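Local coordinates for protein haloacid dehalogenase-like hydrolase (Klebsiella pneumoniae subsp. pneumoniae, PDB 3PGV) that probably acts as a magnesium-dependent phosphatase of the haloacid dehalogenase-like superfamily, its metal site being occupied by calcium in this crystal, at residues Leu110-Ile113 with Val114-Asp117; Leu152-Pro155 with Gly156-Asp159; Ala213-Ala216 with Val217-Leu221; Gly222-Leu225 with Ser226-Ile229. All coordinates share one frame; numbering follows the deposited sequence.

Contact 1: Leu110-Ile113 with Val114-Asp117; sequences LFEI and VRND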
loop_
_atom_site.group_PDB
_atom_site.type_symbol
_atom_site.label_atom_id
_atom_site.label_comp_id
_atom_site.label_asym_id
_atom_site.label_seq_id
_atom_site.Cartn_x
_atom_site.Cartn_y
_atom_site.Cartn_z
ATOM N N LEU A 110 -8.261 10.275 -15.489
ATOM C CA LEU A 110 -6.917 10.009 -14.950
ATOM C C LEU A 110 -5.988 9.438 -15.998
ATOM O O LEU A 110 -4.782 9.706 -15.964
ATOM C CB LEU A 110 -6.993 9.052 -13.748
ATOM C CG LEU A 110 -7.553 9.649 -12.448
ATOM C CD1 LEU A 110 -7.778 8.562 -11.410
ATOM C CD2 LEU A 110 -6.627 10.729 -11.893
ATOM N N PHE A 111 -6.546 8.659 -16.963
ATOM C CA PHE A 111 -5.757 8.049 -18.049
ATOM C C PHE A 111 -5.064 9.100 -18.919
ATOM O O PHE A 111 -4.040 8.804 -19.535
ATOM C CB PHE A 111 -6.652 7.186 -18.941
ATOM C CG PHE A 111 -7.208 5.925 -18.327
ATOM C CD1 PHE A 111 -6.750 5.467 -17.095
ATOM C CD2 PHE A 111 -8.125 5.142 -19.019
ATOM C CE1 PHE A 111 -7.268 4.299 -16.528
ATOM C CE2 PHE A 111 -8.636 3.969 -18.455
ATOM C CZ PHE A 111 -8.198 3.553 -17.212
ATOM N N GLU A 112 -5.640 10.323 -18.992
ATOM C CA GLU A 112 -5.229 11.341 -19.948
ATOM C C GLU A 112 -4.914 12.694 -19.319
ATOM O O GLU A 112 -4.500 13.602 -20.031
ATOM C CB GLU A 112 -6.329 11.504 -21.031
ATOM C CG GLU A 112 -6.558 10.241 -21.865
ATOM C CD GLU A 112 -5.301 9.734 -22.561
ATOM O OE1 GLU A 112 -4.587 10.562 -23.172
ATOM O OE2 GLU A 112 -5.028 8.515 -22.486
ATOM N N ILE A 113 -5.130 12.848 -17.993
ATOM C CA ILE A 113 -4.980 14.148 -17.321
ATOM C C ILE A 113 -3.616 14.820 -17.578
ATOM O O ILE A 113 -3.562 16.041 -17.776
ATOM C CB ILE A 113 -5.375 14.090 -15.806
ATOM C CG1 ILE A 113 -5.559 15.516 -15.221
ATOM C CG2 ILE A 113 -4.377 13.248 -14.982
ATOM C CD1 ILE A 113 -6.207 15.585 -13.779
ATOM N N VAL A 114 -2.529 14.024 -17.639
ATOM C CA VAL A 114 -1.184 14.567 -17.884
ATOM C C VAL A 114 -0.489 13.832 -19.024
ATOM O O VAL A 114 0.709 13.585 -18.957
ATOM C CB VAL A 114 -0.317 14.606 -16.593
ATOM C CG1 VAL A 114 -0.747 15.745 -15.680
ATOM C CG2 VAL A 114 -0.369 13.272 -15.857
ATOM N N ARG A 115 -1.243 13.513 -20.101
ATOM C CA ARG A 115 -0.692 12.814 -21.256
ATOM C C ARG A 115 0.488 13.573 -21.867
ATOM O O ARG A 115 1.487 12.957 -22.261
ATOM C CB ARG A 115 -1.770 12.607 -22.321
ATOM C CG ARG A 115 -1.275 11.819 -23.526
ATOM C CD ARG A 115 -1.835 10.447 -23.485
ATOM N NE ARG A 115 -0.875 9.440 -23.880
ATOM C CZ ARG A 115 -1.101 8.141 -23.781
ATOM N NH1 ARG A 115 -2.254 7.697 -23.292
ATOM N NH2 ARG A 115 -0.177 7.270 -24.161
ATOM N N ASN A 116 0.368 14.911 -21.954
ATOM C CA ASN A 116 1.350 15.757 -22.641
ATOM C C ASN A 116 2.425 16.326 -21.723
ATOM O O ASN A 116 3.193 17.186 -22.150
ATOM C CB ASN A 116 0.649 16.866 -23.414
ATOM C CG ASN A 116 -0.360 16.344 -24.411
ATOM O OD1 ASN A 116 -1.542 16.682 -24.359
ATOM N ND2 ASN A 116 0.065 15.412 -25.265
ATOM N N ASP A 117 2.523 15.822 -20.479
ATOM C CA ASP A 117 3.575 16.275 -19.570
ATOM C C ASP A 117 4.787 15.343 -19.719
ATOM O O ASP A 117 4.735 14.198 -19.291
ATOM C CB ASP A 117 3.062 16.302 -18.118
ATOM C CG ASP A 117 3.937 17.084 -17.147
ATOM O OD1 ASP A 117 5.170 17.036 -17.293
ATOM O OD2 ASP A 117 3.390 17.656 -16.190
HETATM O O HOH W 1 -2.535 11.037 -17.363
#

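Contact 2: Leu152-Pro155 with Gly156-Asp159; sequences LYEP and GELD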
loop_
_atom_site.group_PDB
_atom_site.type_symbol
_atom_site.label_atom_id
_atom_site.label_comp_id
_atom_site.label_asym_id
_atom_site.label_seq_id
_atom_site.Cartn_x
_atom_site.Cartn_y
_atom_site.Cartn_z
ATOM N N LEU A 152 1.782 -0.703 -23.153
ATOM C CA LEU A 152 1.575 0.711 -23.459
ATOM C C LEU A 152 0.151 0.957 -23.898
ATOM O O LEU A 152 -0.491 0.053 -24.435
ATOM C CB LEU A 152 2.551 1.185 -24.554
ATOM C CG LEU A 152 4.036 1.193 -24.181
ATOM C CD1 LEU A 152 4.880 1.546 -25.372
ATOM C CD2 LEU A 152 4.312 2.151 -23.031
ATOM N N TYR A 153 -0.358 2.175 -23.684
ATOM C CA TYR A 153 -1.696 2.535 -24.163
ATOM C C TYR A 153 -1.714 3.924 -24.785
ATOM O O TYR A 153 -1.064 4.837 -24.282
ATOM C CB TYR A 153 -2.771 2.388 -23.044
ATOM C CG TYR A 153 -2.737 3.483 -22.001
ATOM C CD1 TYR A 153 -1.941 3.366 -20.865
ATOM C CD2 TYR A 153 -3.556 4.603 -22.108
ATOM C CE1 TYR A 153 -1.940 4.350 -19.875
ATOM C CE2 TYR A 153 -3.545 5.605 -21.139
ATOM C CZ TYR A 153 -2.722 5.481 -20.030
ATOM O OH TYR A 153 -2.690 6.475 -19.084
ATOM N N GLU A 154 -2.405 4.067 -25.910
ATOM C CA GLU A 154 -2.559 5.342 -26.582
ATOM C C GLU A 154 -3.883 5.985 -26.159
ATOM O O GLU A 154 -4.756 5.290 -25.638
ATOM C CB GLU A 154 -2.491 5.156 -28.107
ATOM C CG GLU A 154 -1.083 4.830 -28.616
ATOM C CD GLU A 154 -0.042 5.910 -28.356
ATOM O OE1 GLU A 154 -0.215 7.042 -28.866
ATOM O OE2 GLU A 154 0.958 5.616 -27.659
ATOM N N PRO A 155 -4.026 7.329 -26.263
ATOM C CA PRO A 155 -5.280 7.958 -25.807
ATOM C C PRO A 155 -6.530 7.249 -26.311
ATOM O O PRO A 155 -6.644 6.966 -27.500
ATOM C CB PRO A 155 -5.174 9.386 -26.345
ATOM C CG PRO A 155 -3.705 9.647 -26.427
ATOM C CD PRO A 155 -3.064 8.334 -26.781
ATOM N N GLY A 156 -7.396 6.858 -25.369
ATOM C CA GLY A 156 -8.682 6.234 -25.662
ATOM C C GLY A 156 -8.660 4.728 -25.844
ATOM O O GLY A 156 -9.721 4.103 -25.917
ATOM N N GLU A 157 -7.468 4.122 -25.942
ATOM C CA GLU A 157 -7.412 2.683 -26.170
ATOM C C GLU A 157 -7.392 1.825 -24.866
ATOM O O GLU A 157 -7.264 0.602 -24.945
ATOM C CB GLU A 157 -6.280 2.302 -27.174
ATOM C CG GLU A 157 -4.901 2.103 -26.576
ATOM C CD GLU A 157 -3.823 1.778 -27.602
ATOM O OE1 GLU A 157 -4.042 2.053 -28.806
ATOM O OE2 GLU A 157 -2.732 1.321 -27.189
ATOM N N LEU A 158 -7.583 2.455 -23.687
ATOM C CA LEU A 158 -7.624 1.693 -22.425
ATOM C C LEU A 158 -9.021 1.740 -21.773
ATOM O O LEU A 158 -9.578 2.823 -21.587
ATOM C CB LEU A 158 -6.533 2.186 -21.440
ATOM C CG LEU A 158 -6.452 1.449 -20.085
ATOM C CD1 LEU A 158 -6.180 -0.026 -20.272
ATOM C CD2 LEU A 158 -5.402 2.073 -19.190
ATOM N N ASP A 159 -9.575 0.554 -21.418
ATOM C CA ASP A 159 -10.891 0.449 -20.787
ATOM C C ASP A 159 -10.872 0.991 -19.352
ATOM O O ASP A 159 -10.083 0.516 -18.515
ATOM C CB ASP A 159 -11.398 -1.001 -20.800
ATOM C CG ASP A 159 -12.815 -1.133 -20.277
ATOM O OD1 ASP A 159 -13.735 -0.628 -20.936
ATOM O OD2 ASP A 159 -12.990 -1.710 -19.197
#

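Contact 3: Ala213-Ala216 with Val217-Leu221; sequences ALEA and VAKML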
loop_
_atom_site.group_PDB
_atom_site.type_symbol
_atom_site.label_atom_id
_atom_site.label_comp_id
_atom_site.label_asym_id
_atom_site.label_seq_id
_atom_site.Cartn_x
_atom_site.Cartn_y
_atom_site.Cartn_z
ATOM N N ALA A 213 -9.271 -0.696 4.312
ATOM C CA ALA A 213 -9.165 -2.120 4.022
ATOM C C ALA A 213 -8.828 -2.914 5.296
ATOM O O ALA A 213 -9.399 -3.991 5.516
ATOM C CB ALA A 213 -8.122 -2.362 2.961
ATOM N N LEU A 214 -7.972 -2.331 6.188
ATOM C CA LEU A 214 -7.638 -2.947 7.475
ATOM C C LEU A 214 -8.875 -3.092 8.335
ATOM O O LEU A 214 -9.091 -4.157 8.919
ATOM C CB LEU A 214 -6.555 -2.139 8.223
ATOM C CG LEU A 214 -6.222 -2.640 9.643
ATOM C CD1 LEU A 214 -5.729 -4.088 9.620
ATOM C CD2 LEU A 214 -5.244 -1.731 10.326
ATOM N N GLU A 215 -9.720 -2.049 8.381
ATOM C CA GLU A 215 -10.982 -2.104 9.121
ATOM C C GLU A 215 -11.859 -3.261 8.607
ATOM O O GLU A 215 -12.408 -4.017 9.410
ATOM C CB GLU A 215 -11.731 -0.772 9.017
ATOM C CG GLU A 215 -13.048 -0.768 9.785
ATOM C CD GLU A 215 -13.710 0.584 9.943
ATOM O OE1 GLU A 215 -13.633 1.405 8.998
ATOM O OE2 GLU A 215 -14.370 0.796 10.985
ATOM N N ALA A 216 -11.962 -3.412 7.259
ATOM C CA ALA A 216 -12.760 -4.480 6.633
ATOM C C ALA A 216 -12.190 -5.869 6.973
ATOM O O ALA A 216 -12.943 -6.771 7.350
ATOM C CB ALA A 216 -12.796 -4.284 5.123
ATOM N N VAL A 217 -10.853 -6.011 6.911
ATOM C CA VAL A 217 -10.174 -7.269 7.219
ATOM C C VAL A 217 -10.323 -7.627 8.698
ATOM O O VAL A 217 -10.664 -8.769 9.017
ATOM C CB VAL A 217 -8.692 -7.250 6.762
ATOM C CG1 VAL A 217 -7.937 -8.451 7.311
ATOM C CG2 VAL A 217 -8.592 -7.197 5.243
ATOM N N ALA A 218 -10.140 -6.637 9.600
ATOM C CA ALA A 218 -10.311 -6.845 11.040
ATOM C C ALA A 218 -11.696 -7.411 11.332
ATOM O O ALA A 218 -11.819 -8.387 12.078
ATOM C CB ALA A 218 -10.110 -5.534 11.789
ATOM N N LYS A 219 -12.730 -6.867 10.657
ATOM C CA LYS A 219 -14.102 -7.346 10.800
ATOM C C LYS A 219 -14.258 -8.787 10.279
ATOM O O LYS A 219 -14.919 -9.594 10.930
ATOM C CB LYS A 219 -15.088 -6.389 10.119
ATOM C CG LYS A 219 -15.244 -5.062 10.869
ATOM C CD LYS A 219 -16.088 -4.060 10.105
ATOM C CE LYS A 219 -16.223 -2.769 10.873
ATOM N NZ LYS A 219 -16.954 -1.738 10.096
HETATM N N MSE A 220 -13.571 -9.138 9.150
HETATM C CA MSE A 220 -13.580 -10.527 8.634
HETATM C C MSE A 220 -13.007 -11.482 9.685
HETATM O O MSE A 220 -13.438 -12.635 9.771
HETATM C CB MSE A 220 -12.743 -10.645 7.349
HETATM C CG MSE A 220 -13.251 -9.819 6.218
HETATM SE SE MSE A 220 -12.002 -9.827 4.746
HETATM C CE MSE A 220 -12.696 -8.208 3.785
ATOM N N LEU A 221 -11.990 -11.009 10.457
ATOM C CA LEU A 221 -11.326 -11.807 11.486
ATOM C C LEU A 221 -12.108 -11.824 12.798
ATOM O O LEU A 221 -11.723 -12.531 13.734
ATOM C CB LEU A 221 -9.895 -11.283 11.728
ATOM C CG LEU A 221 -8.892 -11.555 10.619
ATOM C CD1 LEU A 221 -7.615 -10.722 10.815
ATOM C CD2 LEU A 221 -8.556 -13.070 10.531
#

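Contact 4: Gly222-Leu225 with Ser226-Ile229; sequences GYTL and SDCI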
loop_
_atom_site.group_PDB
_atom_site.type_symbol
_atom_site.label_atom_id
_atom_site.label_comp_id
_atom_site.label_asym_id
_atom_site.label_seq_id
_atom_site.Cartn_x
_atom_site.Cartn_y
_atom_site.Cartn_z
ATOM N N GLY A 222 -13.184 -11.042 12.860
ATOM C CA GLY A 222 -14.026 -10.942 14.052
ATOM C C GLY A 222 -13.523 -9.925 15.061
ATOM O O GLY A 222 -13.827 -10.028 16.254
ATOM N N TYR A 223 -12.767 -8.916 14.585
ATOM C CA TYR A 223 -12.192 -7.871 15.438
ATOM C C TYR A 223 -12.566 -6.471 14.935
ATOM O O TYR A 223 -13.306 -6.339 13.961
ATOM C CB TYR A 223 -10.648 -8.021 15.513
ATOM C CG TYR A 223 -10.198 -9.325 16.131
ATOM C CD1 TYR A 223 -10.326 -9.555 17.499
ATOM C CD2 TYR A 223 -9.634 -10.332 15.350
ATOM C CE1 TYR A 223 -9.948 -10.773 18.069
ATOM C CE2 TYR A 223 -9.229 -11.545 15.913
ATOM C CZ TYR A 223 -9.389 -11.761 17.273
ATOM O OH TYR A 223 -8.981 -12.950 17.829
ATOM N N THR A 224 -12.063 -5.428 15.613
ATOM C CA THR A 224 -12.278 -4.039 15.213
ATOM C C THR A 224 -10.918 -3.353 15.045
ATOM O O THR A 224 -9.883 -3.970 15.318
ATOM C CB THR A 224 -13.143 -3.297 16.259
ATOM O OG1 THR A 224 -12.405 -3.165 17.475
ATOM C CG2 THR A 224 -14.474 -3.989 16.523
ATOM N N LEU A 225 -10.921 -2.061 14.656
ATOM C CA LEU A 225 -9.701 -1.264 14.526
ATOM C C LEU A 225 -8.951 -1.162 15.859
ATOM O O LEU A 225 -7.721 -1.159 15.872
ATOM C CB LEU A 225 -10.034 0.138 13.991
ATOM C CG LEU A 225 -10.313 0.221 12.484
ATOM C CD1 LEU A 225 -11.003 1.515 12.133
ATOM C CD2 LEU A 225 -9.007 0.063 11.662
ATOM N N SER A 226 -9.694 -1.166 16.982
ATOM C CA SER A 226 -9.120 -1.082 18.335
ATOM C C SER A 226 -8.219 -2.281 18.640
ATOM O O SER A 226 -7.352 -2.198 19.518
ATOM C CB SER A 226 -10.234 -1.003 19.381
ATOM O OG SER A 226 -11.135 0.056 19.101
ATOM N N ASP A 227 -8.449 -3.411 17.940
ATOM C CA ASP A 227 -7.678 -4.642 18.133
ATOM C C ASP A 227 -6.440 -4.653 17.264
ATOM O O ASP A 227 -5.695 -5.644 17.255
ATOM C CB ASP A 227 -8.553 -5.866 17.824
ATOM C CG ASP A 227 -9.758 -5.982 18.726
ATOM O OD1 ASP A 227 -9.579 -5.958 19.964
ATOM O OD2 ASP A 227 -10.879 -6.121 18.199
ATOM N N CYS A 228 -6.203 -3.548 16.533
ATOM C CA CYS A 228 -5.102 -3.474 15.586
ATOM C C CYS A 228 -3.962 -2.621 16.034
ATOM O O CYS A 228 -4.163 -1.500 16.501
ATOM C CB CYS A 228 -5.600 -3.047 14.209
ATOM S SG CYS A 228 -6.884 -4.116 13.524
ATOM N N ILE A 229 -2.747 -3.105 15.789
ATOM C CA ILE A 229 -1.527 -2.313 15.848
ATOM C C ILE A 229 -0.963 -2.255 14.427
ATOM O O ILE A 229 -0.898 -3.292 13.754
ATOM C CB ILE A 229 -0.495 -2.858 16.887
ATOM C CG1 ILE A 229 0.789 -1.971 16.908
ATOM C CG2 ILE A 229 -0.162 -4.351 16.629
ATOM C CD1 ILE A 229 1.784 -2.269 18.035
#

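Contact 1: Leu110-Ile113 with Val114-Asp117
Glu-112, just ahead of a type I beta turn (Val-114 to Asp-117), pairs with Arg-115 inside it, in the loop that leads from helix 104-110 to strand 121-126. The packed side of this loop is apolar. Leu-110 and Phe-111 are its buried end, on Val-166 and Ile-163 of strand 163-169. Ile-113 and Val-114, less deeply buried, point the same way, their CG2 methyls 4.1 Å apart, and both rest on Phe-168 of that strand; Ile-113 also reaches Met-183 of helix 173-187. The polar side is partly exposed to solvent, yet polar bonds hold it. There the Glu-112 carboxylate and the Arg-115 guanidinium lie nearly coplanar, 13° between planes, and meet in a salt bridge from Arg-115 NH1 to Glu-112 OE2 of 3.0 Å. OE2 uses its syn lone pair, and the approach is at the guanidinium edge. Arg-115 leaves its backbone with CG anti to N (chi1 -177°), then bends at chi2 and chi3, which lays the guanidinium alongside the glutamate. The other terminal nitrogen, NH2, is held by Tyr-153 O, and the Tyr-153 ring adds a cation-pi contact; the guanidinium is therefore fixed by more than one partner. In the backbone, Arg-115 N donates to Glu-112 O at 3.3 Å, a long bond whose donor stands 71° out of the carbonyl plane. A water replaces the direct i to i+4 bond that a continuing helix would make: it donates to Leu-110 O at 3.0 Å and accepts from Val-114 N, also at 3.0 Å.

Contact 2: Leu152-Pro155 with Gly156-Asp159
Glu-154 and Glu-157 close a type II beta turn between strand 150-152 and strand 163-169, and two bonds join them. The turn bond runs from Glu-157 N to Glu-154 O at 3.0 Å and is nearly straight, 167° at the hydrogen. Pro-155 and Gly-156 are the central residues of this turn, the glycine with the positive phi usual at that position. In return, the Glu-157 carboxylate reaches back to the start of the turn, where OE2 accepts from Glu-154 N at 3.0 Å. That N-H arrives from above the carboxylate plane, 70° out of it. The Glu-157 side chain can do this because CG sits between its own N and carbonyl carbon (chi1 86°) and the chain then runs extended toward Glu-154. The two charged ends stay apart, Glu-157 OE2 to Glu-154 OE2 being 5.7 Å.

Leu-158 puts CD2 over the centre of the Tyr-153 ring, a CH-pi contact of 4.0 Å to the centroid and almost on the ring normal, while Leu-158 CB lies 3.9 Å from Tyr-153 CD2. In the next shell, Leu-158 packs on Val-124 and Tyr-131, and the backbone of Tyr-153 bonds to Met-132. The ring is fixed at its far end, where Tyr-153 OH hydrogen-bonds to Phe-111 O.

Contact 3: Ala213-Ala216 with Val217-Leu221
Leu-214 O receives Ala-218 N at 2.8 Å, the shortest of four consecutive i to i+4 bonds. Its C=O...N angle of 162° places the donor almost straight ahead of the carbonyl. The same spacing repeats from Val-217 N to Ala-213 O (2.9 Å), Lys-219 N to Glu-215 O (3.1 Å) and Met-220 N to Ala-216 O (3.0 Å), which is direct evidence for regular alpha-helix here.

The side chains meet differently on the different faces. On the outer side, Glu-215 and Lys-219 run side by side, both extended beyond CG. Lys-219 turns its CG anti to the carbonyl carbon (chi1 -71°), bringing the aliphatic chain past Glu-215 O before the ammonium nears the carboxylate. The resulting salt bridge, Glu-215 OE2 to Lys-219 NZ, is long at 3.7 Å and should contribute only modestly. One turn on from Ala-216, the selenomethionine Met-220 runs extended back along the helix, so that CE lies 4.1 Å from Ala-216 CB, and both residues touch Phe-98 of strand 96-99. On the buried side, Val-217 CG2 comes within 3.3 Å of Ala-213 O. Val-217 also packs on Tyr-80 and Val-58, Ala-213 on Ile-82, and Leu-214 on Met-240 of helix 238-243.

The Leu-214 side chain is about 10 Å from that of Asp-27, and none of the calcium ligands seen (Asp-27, Asp-29, Asp-233) comes from this helix. A helix packed on the sheet, touching strands 56-60, 80-83 and 96-99, with its charged residues on the outer side, is characteristic of the Rossmann-like core of haloacid dehalogenase-type proteins.

Contact 4: Gly222-Leu225 with Ser226-Ile229
Thr-224 O accepts Asp-227 N at 3.0 Å and Leu-225 O accepts Cys-228 N at 2.9 Å, two i to i+3 bonds of a short 3-10 turn that carries the chain from helix 210-220 into strand 228-232. Before it, Gly-222 takes positive phi (86°) in a Schellman motif that ends the helix. Asp-227 carries most of the side-chain contact. Its CG lies anti to the carbonyl carbon (chi1 -61°), which turns the carboxylate back to Thr-224, whose N-H meets OD2 at 2.9 Å on the anti side, 17° out of the carboxylate plane. Together with the backbone bond, this makes a reciprocal pair between the two residues. Thr-224 OG1 also donates to OD2, weakly, and it accepts a weak bond from Ser-226 N. The Tyr-223 and Asp-227 side chains cross at about a right angle, and OD2 packs near the ring plane at its edge, 3.5 Å from Tyr-223 CD1. Cys-228 points its sulfur inward, against Leu-214 and Ala-218 of the helix. The short bond from the Thr-224 N-H, with the weak one from OG1 second to it, probably favours the charged form of the Asp-227 carboxylate.

Overall arrangement
Contacts 1 and 2, their centres 11 Å apart, belong with the sheet of strands 121-126 and 163-169, consistent with the cap domain of Cof-type proteins; Arg-115 and Phe-111 of one meet Tyr-153 of the other. Contacts 3 and 4, centres 8 Å apart, adjoin the sheet of strands 23-27 and 228-232, the Rossmann-like core; Ala-218 O probably accepts from Tyr-223 N where helix 210-220 ends and the loop to strand 228-232 begins. The two pairs do not touch. Contacts 2 and 3 are partly buried; contacts 1 and 4 are surface contacts. Carboxylates serve differently: Glu-112 binds a guanidinium, Glu-157 and Asp-227 bind backbone amides, and Glu-215 makes a long salt bridge.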